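Local coordinates for pesticidal crystal protein Cry4Aa (Bacillus thuringiensis, PDB 2C9K), which promotes colloid-osmotic lysis of insect midgut epithelial cells by binding to them, acting as a mosquito-larvicidal toxin, at residues 539-544 / 575-580; 508-513 / 585-590; 545-550 / 571-576. All coordinates share one frame; numbering follows the deposited sequence.

Contact 1 of 3, residues 539-544 / 575-580; sequences LSIPGV and NEVKFA
Val-544 and Lys-578 illustrate how a loop residue can be held through both its carbonyl and its side chain. The ammonium nitrogen NZ of Lys-578 donates a hydrogen bond of 3.0 Å to O of Val-544, meeting it from above the carbonyl plane, 55° out of it. The aliphatic part of the lysine slides past the valine in the opposite direction, with CE lying 3.4 Å from Val-544 CG1. CG of Lys-578 sits between its own backbone N and carbonyl carbon (chi1 58°), and the chain bends again at chi2 and chi3 before NZ reaches the carbonyl.

The same methyl of Val-544 faces the apolar side of the strand: CG1 is 3.7 Å from CB of Val-577 and 4.0 Å from CE2 of Phe-579. Ile-541 contributes both branches. CG2 comes to the edge of the Phe-579 ring, near its plane, 4.3 Å from CE2, while CD1 is 4.2 Å from CG1 of Val-577, these two side chains crossing at about a right angle.

What positions Val-544 is the turn before it. Its backbone N bonds to O of Ile-541 at 2.8 Å, and Pro-542 and Gly-543 take the angles of a type II beta turn, glycine supplying the positive phi. Farther out, Ile-541 and Phe-579 both rest on Ile-585, and backbone bonds join Val-577 and Phe-579 to strand 517-527. The turn of a beta hairpin, strands 536-541 and 545-550, here packs against strand 577-579 of the facing sheet, as in the beta sandwich of the C-terminal domain of three-domain delta endotoxins.

Contact 2 of 3, residues 508-513 / 585-590; sequences ITCQHS and ISLVFN
Phe-589 receives Ile-508 at its ring edge, CG2 lying near the ring plane 4.1 Å from CE1, while Phe-506 stacks on the ring. The framework is an antiparallel strand pair within one sheet of the C-terminal beta sandwich. The other flat group, the imidazole of His-512, has both nitrogens engaged, ND1 with O of Ala-580 and NE2 with OH of Tyr-519, and it meets the rings of Phe-579 and Tyr-519; toward Ile-585 it is only the CB of His-512 that makes contact, with CD1.

Ile-508 with Leu-587 and Cys-510 with Ile-585 are hydrogen-bonded pairs, each joined by two backbone bonds; that from Leu-587 N to Ile-508 O measures 2.8 Å. These four residues share the inward face of the sheet. Ile-508 and Leu-587 lie side by side, pointing the same way, with CG2 of the first 4.0 Å from CB of the second, and Cys-510 SG approaches Leu-587 CD2 at 4.2 Å. The Leu-587 side chain also touches Ile-605 and Phe-607 of the opposing sheet.

Thr-509 and Ser-586, a non-hydrogen-bonded pair, occupy the other face, where OG1 of Thr-509 bonds to ND2 of Asn-480. The threonine backbone adds a CA-H...O contact: Thr-509 CA stands 3.3 Å from O of Ile-585.

Contact 3 of 3, residues 545-550 / 571-576; sequences AELGMA and LEFSNE
Met-549 lays its sulfur over one face of the Phe-573 ring, a Met-aromatic contact in which SD is 3.7 Å from the ring centroid and 19° off the normal, displaced somewhat toward the rim. The two side chains cross at about a right angle. CG of Met-549, set between its backbone N and carbonyl carbon (chi1 63°), already touches the ring, 3.4 Å from CE2. The final bend at chi3 (-39°) places CE beside Leu-571, 3.5 Å from its CB, and the methionine and Leu-571 meet obliquely.

Leu-547 also stands about perpendicular to Phe-573, but it packs on the CB/CG side of the ring: its CB is 3.5 Å from Phe-573 CD2, and CD2 of Leu-547 is 3.3 Å from CB of Phe-573. Gly-548, between Leu-547 and Met-549 in the chain, brings its C atom to the edge of the Phe-573 ring, in plane. The amide of Asn-575 lies aslant to Leu-547, OD1 3.6 Å from its CB, and ND2 of Asn-575 is 3.3 Å from O of Glu-546.

The segments run roughly antiparallel, yet they belong to different sheets: 545-550 pairs with strand 536-541, whereas Leu-571 and Phe-573 make backbone bonds to strand 517-527. Phe-573 further touches Ile-537 and Leu-539. Each backbone thus pairs with a strand of its own sheet, and the two sheets meet here largely through sulfur, aliphatic and aromatic surfaces, which implies cohesion by the fit of side chains.

The three contacts illustrate how chemistry differs with position in a beta sandwich. Contact 2 lies in the buried interior of one sheet and is made chiefly by backbone bonds between neighbouring strands. Contacts 1 and 3 instead join that sheet to the opposing one: contact 1 is buried but has a charged lysine at its exposed margin, and contact 3 is a surface contact at an outermost strand. Contacts 1 and 3 share Asn-575 and Glu-576 and use the two arms of one hairpin; Leu-539 packs against Phe-573 between them. Contacts 1 and 2 meet where Phe-579 touches Ile-585 and His-512, whereas contacts 2 and 3, with centres about 14 Å apart, do not touch.

Contact 1 of 3, residues 539-544 / 575-580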
loop_
_atom_site.group_PDB
_atom_site.type_symbol
_atom_site.label_atom_id
_atom_site.label_comp_id
_atom_site.label_asym_id
_atom_site.label_seq_id
_atom_site.Cartn_x
_atom_site.Cartn_y
_atom_site.Cartn_z
ATOM N N LEU A 539 6.815 -6.283 -26.861
ATOM C CA LEU A 539 6.019 -5.109 -26.531
ATOM C C LEU A 539 5.603 -4.423 -27.825
ATOM O O LEU A 539 6.456 -3.954 -28.583
ATOM C CB LEU A 539 6.874 -4.138 -25.719
ATOM C CG LEU A 539 6.362 -3.389 -24.493
ATOM C CD1 LEU A 539 7.332 -2.238 -24.229
ATOM C CD2 LEU A 539 4.957 -2.863 -24.702
ATOM N N SER A 540 4.304 -4.369 -28.089
ATOM C CA SER A 540 3.834 -3.704 -29.290
ATOM C C SER A 540 3.113 -2.426 -28.923
ATOM O O SER A 540 2.090 -2.450 -28.233
ATOM C CB SER A 540 2.890 -4.598 -30.091
ATOM O OG SER A 540 3.610 -5.545 -30.858
ATOM N N ILE A 541 3.672 -1.304 -29.354
ATOM C CA ILE A 541 3.052 -0.018 -29.110
ATOM C C ILE A 541 2.585 0.467 -30.479
ATOM O O ILE A 541 3.359 1.040 -31.253
ATOM C CB ILE A 541 4.037 0.997 -28.505
ATOM C CG1 ILE A 541 4.642 0.430 -27.226
ATOM C CG2 ILE A 541 3.315 2.291 -28.183
ATOM C CD1 ILE A 541 5.559 1.398 -26.500
ATOM N N PRO A 542 1.313 0.198 -30.808
ATOM C CA PRO A 542 0.702 0.589 -32.075
ATOM C C PRO A 542 1.006 2.034 -32.421
ATOM O O PRO A 542 0.756 2.934 -31.627
ATOM C CB PRO A 542 -0.778 0.359 -31.817
ATOM C CG PRO A 542 -0.759 -0.854 -30.953
ATOM C CD PRO A 542 0.351 -0.540 -29.971
ATOM N N GLY A 543 1.558 2.247 -33.609
ATOM C CA GLY A 543 1.881 3.588 -34.041
ATOM C C GLY A 543 3.146 4.168 -33.443
ATOM O O GLY A 543 3.519 5.284 -33.796
ATOM N N VAL A 544 3.821 3.439 -32.558
ATOM C CA VAL A 544 5.045 3.966 -31.945
ATOM C C VAL A 544 6.307 3.095 -32.086
ATOM O O VAL A 544 7.303 3.530 -32.659
ATOM C CB VAL A 544 4.830 4.260 -30.438
ATOM C CG1 VAL A 544 6.117 4.764 -29.819
ATOM C CG2 VAL A 544 3.722 5.279 -30.255
ATOM N N ASN A 575 15.509 -0.448 -28.247
ATOM C CA ASN A 575 14.910 0.640 -29.016
ATOM C C ASN A 575 14.130 1.628 -28.148
ATOM O O ASN A 575 13.510 1.254 -27.154
ATOM C CB ASN A 575 14.003 0.073 -30.115
ATOM C CG ASN A 575 13.025 -0.959 -29.589
ATOM O OD1 ASN A 575 13.416 -1.933 -28.943
ATOM N ND2 ASN A 575 11.746 -0.758 -29.875
ATOM N N GLU A 576 14.170 2.899 -28.531
ATOM C CA GLU A 576 13.468 3.936 -27.790
ATOM C C GLU A 576 12.136 4.314 -28.427
ATOM O O GLU A 576 11.886 4.053 -29.602
ATOM C CB GLU A 576 14.341 5.184 -27.650
ATOM C CG GLU A 576 14.851 5.762 -28.957
ATOM C CD GLU A 576 15.604 7.064 -28.749
ATOM O OE1 GLU A 576 14.943 8.111 -28.552
ATOM O OE2 GLU A 576 16.858 7.038 -28.764
ATOM N N VAL A 577 11.285 4.943 -27.631
ATOM C CA VAL A 577 9.977 5.358 -28.087
ATOM C C VAL A 577 9.779 6.860 -27.835
ATOM O O VAL A 577 10.413 7.455 -26.958
ATOM C CB VAL A 577 8.897 4.558 -27.345
ATOM C CG1 VAL A 577 9.320 3.103 -27.244
ATOM C CG2 VAL A 577 8.675 5.136 -25.958
ATOM N N LYS A 578 8.908 7.472 -28.623
ATOM C CA LYS A 578 8.618 8.884 -28.477
ATOM C C LYS A 578 7.107 9.056 -28.478
ATOM O O LYS A 578 6.408 8.523 -29.345
ATOM C CB LYS A 578 9.253 9.698 -29.611
ATOM C CG LYS A 578 8.833 9.311 -31.029
ATOM C CD LYS A 578 9.422 7.956 -31.467
ATOM C CE LYS A 578 8.466 6.786 -31.222
ATOM N NZ LYS A 578 9.149 5.471 -31.375
ATOM N N PHE A 579 6.608 9.792 -27.489
ATOM C CA PHE A 579 5.182 10.036 -27.358
ATOM C C PHE A 579 4.872 11.521 -27.542
ATOM O O PHE A 579 5.636 12.383 -27.113
ATOM C CB PHE A 579 4.707 9.575 -25.981
ATOM C CG PHE A 579 5.003 8.132 -25.682
ATOM C CD1 PHE A 579 5.763 7.780 -24.572
ATOM C CD2 PHE A 579 4.485 7.117 -26.481
ATOM C CE1 PHE A 579 5.995 6.443 -24.261
ATOM C CE2 PHE A 579 4.714 5.777 -26.172
ATOM C CZ PHE A 579 5.469 5.443 -25.060
ATOM N N ALA A 580 3.752 11.813 -28.192
ATOM C CA ALA A 580 3.345 13.188 -28.410
ATOM C C ALA A 580 2.518 13.602 -27.203
ATOM O O ALA A 580 2.132 12.767 -26.397
ATOM C CB ALA A 580 2.524 13.303 -29.686
#

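Contact 2 of 3, residues 508-513 / 585-590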
loop_
_atom_site.group_PDB
_atom_site.type_symbol
_atom_site.label_atom_id
_atom_site.label_comp_id
_atom_site.label_asym_id
_atom_site.label_seq_id
_atom_site.Cartn_x
_atom_site.Cartn_y
_atom_site.Cartn_z
ATOM N N ILE A 508 -1.697 -2.674 -20.881
ATOM C CA ILE A 508 -1.942 -1.573 -19.978
ATOM C C ILE A 508 -2.010 -0.341 -20.884
ATOM O O ILE A 508 -1.242 -0.230 -21.851
ATOM C CB ILE A 508 -0.807 -1.473 -18.913
ATOM C CG1 ILE A 508 -0.402 -0.025 -18.680
ATOM C CG2 ILE A 508 0.385 -2.278 -19.342
ATOM C CD1 ILE A 508 -1.377 0.744 -17.863
ATOM N N THR A 509 -2.957 0.553 -20.600
ATOM C CA THR A 509 -3.135 1.773 -21.383
ATOM C C THR A 509 -2.609 2.992 -20.624
ATOM O O THR A 509 -2.938 3.193 -19.459
ATOM C CB THR A 509 -4.617 1.994 -21.703
ATOM O OG1 THR A 509 -5.159 0.794 -22.260
ATOM C CG2 THR A 509 -4.784 3.124 -22.706
ATOM N N CYS A 510 -1.800 3.808 -21.288
ATOM C CA CYS A 510 -1.228 4.994 -20.649
ATOM C C CYS A 510 -1.560 6.276 -21.389
ATOM O O CYS A 510 -1.772 6.270 -22.599
ATOM C CB CYS A 510 0.291 4.872 -20.557
ATOM S SG CYS A 510 0.845 3.349 -19.801
ATOM N N GLN A 511 -1.602 7.374 -20.647
ATOM C CA GLN A 511 -1.887 8.677 -21.218
ATOM C C GLN A 511 -0.626 9.503 -20.997
ATOM O O GLN A 511 -0.190 9.679 -19.861
ATOM C CB GLN A 511 -3.074 9.314 -20.502
ATOM C CG GLN A 511 -3.608 10.572 -21.175
ATOM C CD GLN A 511 -4.838 11.142 -20.473
ATOM O OE1 GLN A 511 -5.847 10.452 -20.297
ATOM N NE2 GLN A 511 -4.759 12.407 -20.075
ATOM N N HIS A 512 -0.027 9.990 -22.079
ATOM C CA HIS A 512 1.193 10.769 -21.956
ATOM C C HIS A 512 0.904 12.169 -21.425
ATOM O O HIS A 512 -0.242 12.628 -21.454
ATOM C CB HIS A 512 1.901 10.873 -23.309
ATOM C CG HIS A 512 3.329 11.308 -23.206
ATOM N ND1 HIS A 512 3.891 12.238 -24.054
ATOM C CD2 HIS A 512 4.310 10.945 -22.347
ATOM C CE1 HIS A 512 5.154 12.431 -23.721
ATOM N NE2 HIS A 512 5.433 11.658 -22.687
ATOM N N SER A 513 1.946 12.837 -20.933
ATOM C CA SER A 513 1.817 14.199 -20.420
ATOM C C SER A 513 1.583 15.157 -21.580
ATOM O O SER A 513 1.584 14.750 -22.745
ATOM C CB SER A 513 3.083 14.609 -19.685
ATOM O OG SER A 513 3.351 13.701 -18.641
ATOM N N ILE A 585 -1.789 5.836 -25.177
ATOM C CA ILE A 585 -0.881 4.761 -25.540
ATOM C C ILE A 585 -1.368 3.380 -25.154
ATOM O O ILE A 585 -1.894 3.189 -24.066
ATOM C CB ILE A 585 0.481 4.981 -24.870
ATOM C CG1 ILE A 585 0.969 6.410 -25.152
ATOM C CG2 ILE A 585 1.474 3.951 -25.361
ATOM C CD1 ILE A 585 2.121 6.843 -24.274
ATOM N N SER A 586 -1.186 2.423 -26.056
ATOM C CA SER A 586 -1.560 1.034 -25.806
ATOM C C SER A 586 -0.274 0.239 -25.615
ATOM O O SER A 586 0.587 0.216 -26.492
ATOM C CB SER A 586 -2.338 0.448 -26.983
ATOM O OG SER A 586 -3.562 1.122 -27.162
ATOM N N LEU A 587 -0.142 -0.393 -24.458
ATOM C CA LEU A 587 1.038 -1.178 -24.161
ATOM C C LEU A 587 0.656 -2.659 -24.160
ATOM O O LEU A 587 0.237 -3.220 -23.140
ATOM C CB LEU A 587 1.620 -0.749 -22.808
ATOM C CG LEU A 587 2.964 0.003 -22.801
ATOM C CD1 LEU A 587 2.897 1.248 -23.661
ATOM C CD2 LEU A 587 3.330 0.376 -21.372
ATOM N N VAL A 588 0.792 -3.285 -25.323
ATOM C CA VAL A 588 0.452 -4.691 -25.461
ATOM C C VAL A 588 1.677 -5.563 -25.272
ATOM O O VAL A 588 2.600 -5.515 -26.071
ATOM C CB VAL A 588 -0.133 -4.998 -26.846
ATOM C CG1 VAL A 588 -0.813 -6.349 -26.823
ATOM C CG2 VAL A 588 -1.105 -3.913 -27.257
ATOM N N PHE A 589 1.670 -6.351 -24.204
ATOM C CA PHE A 589 2.763 -7.258 -23.893
ATOM C C PHE A 589 2.407 -8.682 -24.300
ATOM O O PHE A 589 1.334 -9.188 -23.964
ATOM C CB PHE A 589 3.078 -7.250 -22.387
ATOM C CG PHE A 589 3.784 -6.015 -21.911
ATOM C CD1 PHE A 589 3.070 -4.878 -21.554
ATOM C CD2 PHE A 589 5.171 -5.977 -21.852
ATOM C CE1 PHE A 589 3.727 -3.721 -21.148
ATOM C CE2 PHE A 589 5.839 -4.820 -21.448
ATOM C CZ PHE A 589 5.113 -3.691 -21.098
ATOM N N ASN A 590 3.315 -9.327 -25.026
ATOM C CA ASN A 590 3.127 -10.712 -25.457
ATOM C C ASN A 590 4.335 -11.549 -25.085
ATOM O O ASN A 590 5.463 -11.050 -25.026
ATOM C CB ASN A 590 2.941 -10.806 -26.970
ATOM C CG ASN A 590 1.493 -10.719 -27.391
ATOM O OD1 ASN A 590 1.065 -9.721 -27.968
ATOM N ND2 ASN A 590 0.725 -11.767 -27.104
#

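Contact 3 of 3, residues 545-550 / 571-576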
loop_
_atom_site.group_PDB
_atom_site.type_symbol
_atom_site.label_atom_id
_atom_site.label_comp_id
_atom_site.label_asym_id
_atom_site.label_seq_id
_atom_site.Cartn_x
_atom_site.Cartn_y
_atom_site.Cartn_z
ATOM N N ALA A 545 6.281 1.876 -31.562
ATOM C CA ALA A 545 7.467 1.030 -31.650
ATOM C C ALA A 545 7.172 -0.452 -31.493
ATOM O O ALA A 545 6.028 -0.855 -31.270
ATOM C CB ALA A 545 8.490 1.462 -30.596
ATOM N N GLU A 546 8.223 -1.255 -31.624
ATOM C CA GLU A 546 8.115 -2.697 -31.472
ATOM C C GLU A 546 9.336 -3.171 -30.698
ATOM O O GLU A 546 10.388 -3.413 -31.272
ATOM C CB GLU A 546 8.075 -3.382 -32.830
ATOM C CG GLU A 546 7.650 -4.819 -32.736
ATOM C CD GLU A 546 6.166 -4.957 -32.436
ATOM O OE1 GLU A 546 5.740 -6.051 -32.002
ATOM O OE2 GLU A 546 5.424 -3.973 -32.648
ATOM N N LEU A 547 9.197 -3.305 -29.389
ATOM C CA LEU A 547 10.311 -3.729 -28.562
ATOM C C LEU A 547 10.230 -5.202 -28.183
ATOM O O LEU A 547 9.148 -5.765 -28.063
ATOM C CB LEU A 547 10.360 -2.879 -27.298
ATOM C CG LEU A 547 10.316 -1.359 -27.473
ATOM C CD1 LEU A 547 8.959 -0.929 -28.020
ATOM C CD2 LEU A 547 10.567 -0.701 -26.125
ATOM N N GLY A 548 11.387 -5.822 -27.993
ATOM C CA GLY A 548 11.417 -7.222 -27.623
ATOM C C GLY A 548 12.716 -7.552 -26.924
ATOM O O GLY A 548 13.740 -6.916 -27.176
ATOM N N MET A 549 12.682 -8.540 -26.038
ATOM C CA MET A 549 13.880 -8.935 -25.314
ATOM C C MET A 549 13.704 -10.254 -24.540
ATOM O O MET A 549 12.585 -10.708 -24.289
ATOM C CB MET A 549 14.299 -7.804 -24.359
ATOM C CG MET A 549 13.284 -7.485 -23.276
ATOM S SD MET A 549 13.769 -6.151 -22.132
ATOM C CE MET A 549 15.547 -6.501 -21.919
ATOM N N ALA A 550 14.828 -10.865 -24.181
ATOM C CA ALA A 550 14.834 -12.110 -23.427
ATOM C C ALA A 550 15.047 -11.783 -21.956
ATOM O O ALA A 550 15.891 -10.954 -21.613
ATOM C CB ALA A 550 15.948 -13.008 -23.918
ATOM N N LEU A 571 15.315 -5.123 -16.391
ATOM C CA LEU A 571 15.729 -5.257 -17.786
ATOM C C LEU A 571 15.102 -4.107 -18.550
ATOM O O LEU A 571 14.001 -3.662 -18.221
ATOM C CB LEU A 571 15.295 -6.596 -18.390
ATOM C CG LEU A 571 16.336 -7.701 -18.204
ATOM C CD1 LEU A 571 15.864 -8.995 -18.855
ATOM C CD2 LEU A 571 17.653 -7.234 -18.806
ATOM N N GLU A 572 15.810 -3.633 -19.571
ATOM C CA GLU A 572 15.364 -2.503 -20.370
ATOM C C GLU A 572 15.404 -2.844 -21.852
ATOM O O GLU A 572 16.342 -3.486 -22.320
ATOM C CB GLU A 572 16.293 -1.327 -20.087
ATOM C CG GLU A 572 15.857 0.003 -20.623
ATOM C CD GLU A 572 16.816 1.107 -20.216
ATOM O OE1 GLU A 572 17.089 1.250 -19.000
ATOM O OE2 GLU A 572 17.298 1.834 -21.111
ATOM N N PHE A 573 14.385 -2.428 -22.593
ATOM C CA PHE A 573 14.359 -2.693 -24.020
ATOM C C PHE A 573 15.351 -1.750 -24.690
ATOM O O PHE A 573 15.570 -0.636 -24.220
ATOM C CB PHE A 573 12.967 -2.457 -24.585
ATOM C CG PHE A 573 11.924 -3.370 -24.030
ATOM C CD1 PHE A 573 11.116 -2.964 -22.980
ATOM C CD2 PHE A 573 11.723 -4.628 -24.582
ATOM C CE1 PHE A 573 10.118 -3.795 -22.488
ATOM C CE2 PHE A 573 10.729 -5.469 -24.099
ATOM C CZ PHE A 573 9.922 -5.054 -23.049
ATOM N N SER A 574 15.941 -2.195 -25.794
ATOM C CA SER A 574 16.923 -1.394 -26.506
ATOM C C SER A 574 16.342 -0.195 -27.247
ATOM O O SER A 574 16.648 0.950 -26.917
ATOM C CB SER A 574 17.703 -2.280 -27.475
ATOM O OG SER A 574 16.834 -2.992 -28.331
ATOM N N ASN A 575 15.509 -0.448 -28.247
ATOM C CA ASN A 575 14.910 0.640 -29.016
ATOM C C ASN A 575 14.130 1.628 -28.148
ATOM O O ASN A 575 13.510 1.254 -27.154
ATOM C CB ASN A 575 14.003 0.073 -30.115
ATOM C CG ASN A 575 13.025 -0.959 -29.589
ATOM O OD1 ASN A 575 13.416 -1.933 -28.943
ATOM N ND2 ASN A 575 11.746 -0.758 -29.875
ATOM N N GLU A 576 14.170 2.899 -28.531
ATOM C CA GLU A 576 13.468 3.936 -27.790
ATOM C C GLU A 576 12.136 4.314 -28.427
ATOM O O GLU A 576 11.886 4.053 -29.602
ATOM C CB GLU A 576 14.341 5.184 -27.650
ATOM C CG GLU A 576 14.851 5.762 -28.957
ATOM C CD GLU A 576 15.604 7.064 -28.749
ATOM O OE1 GLU A 576 14.943 8.111 -28.552
ATOM O OE2 GLU A 576 16.858 7.038 -28.764
#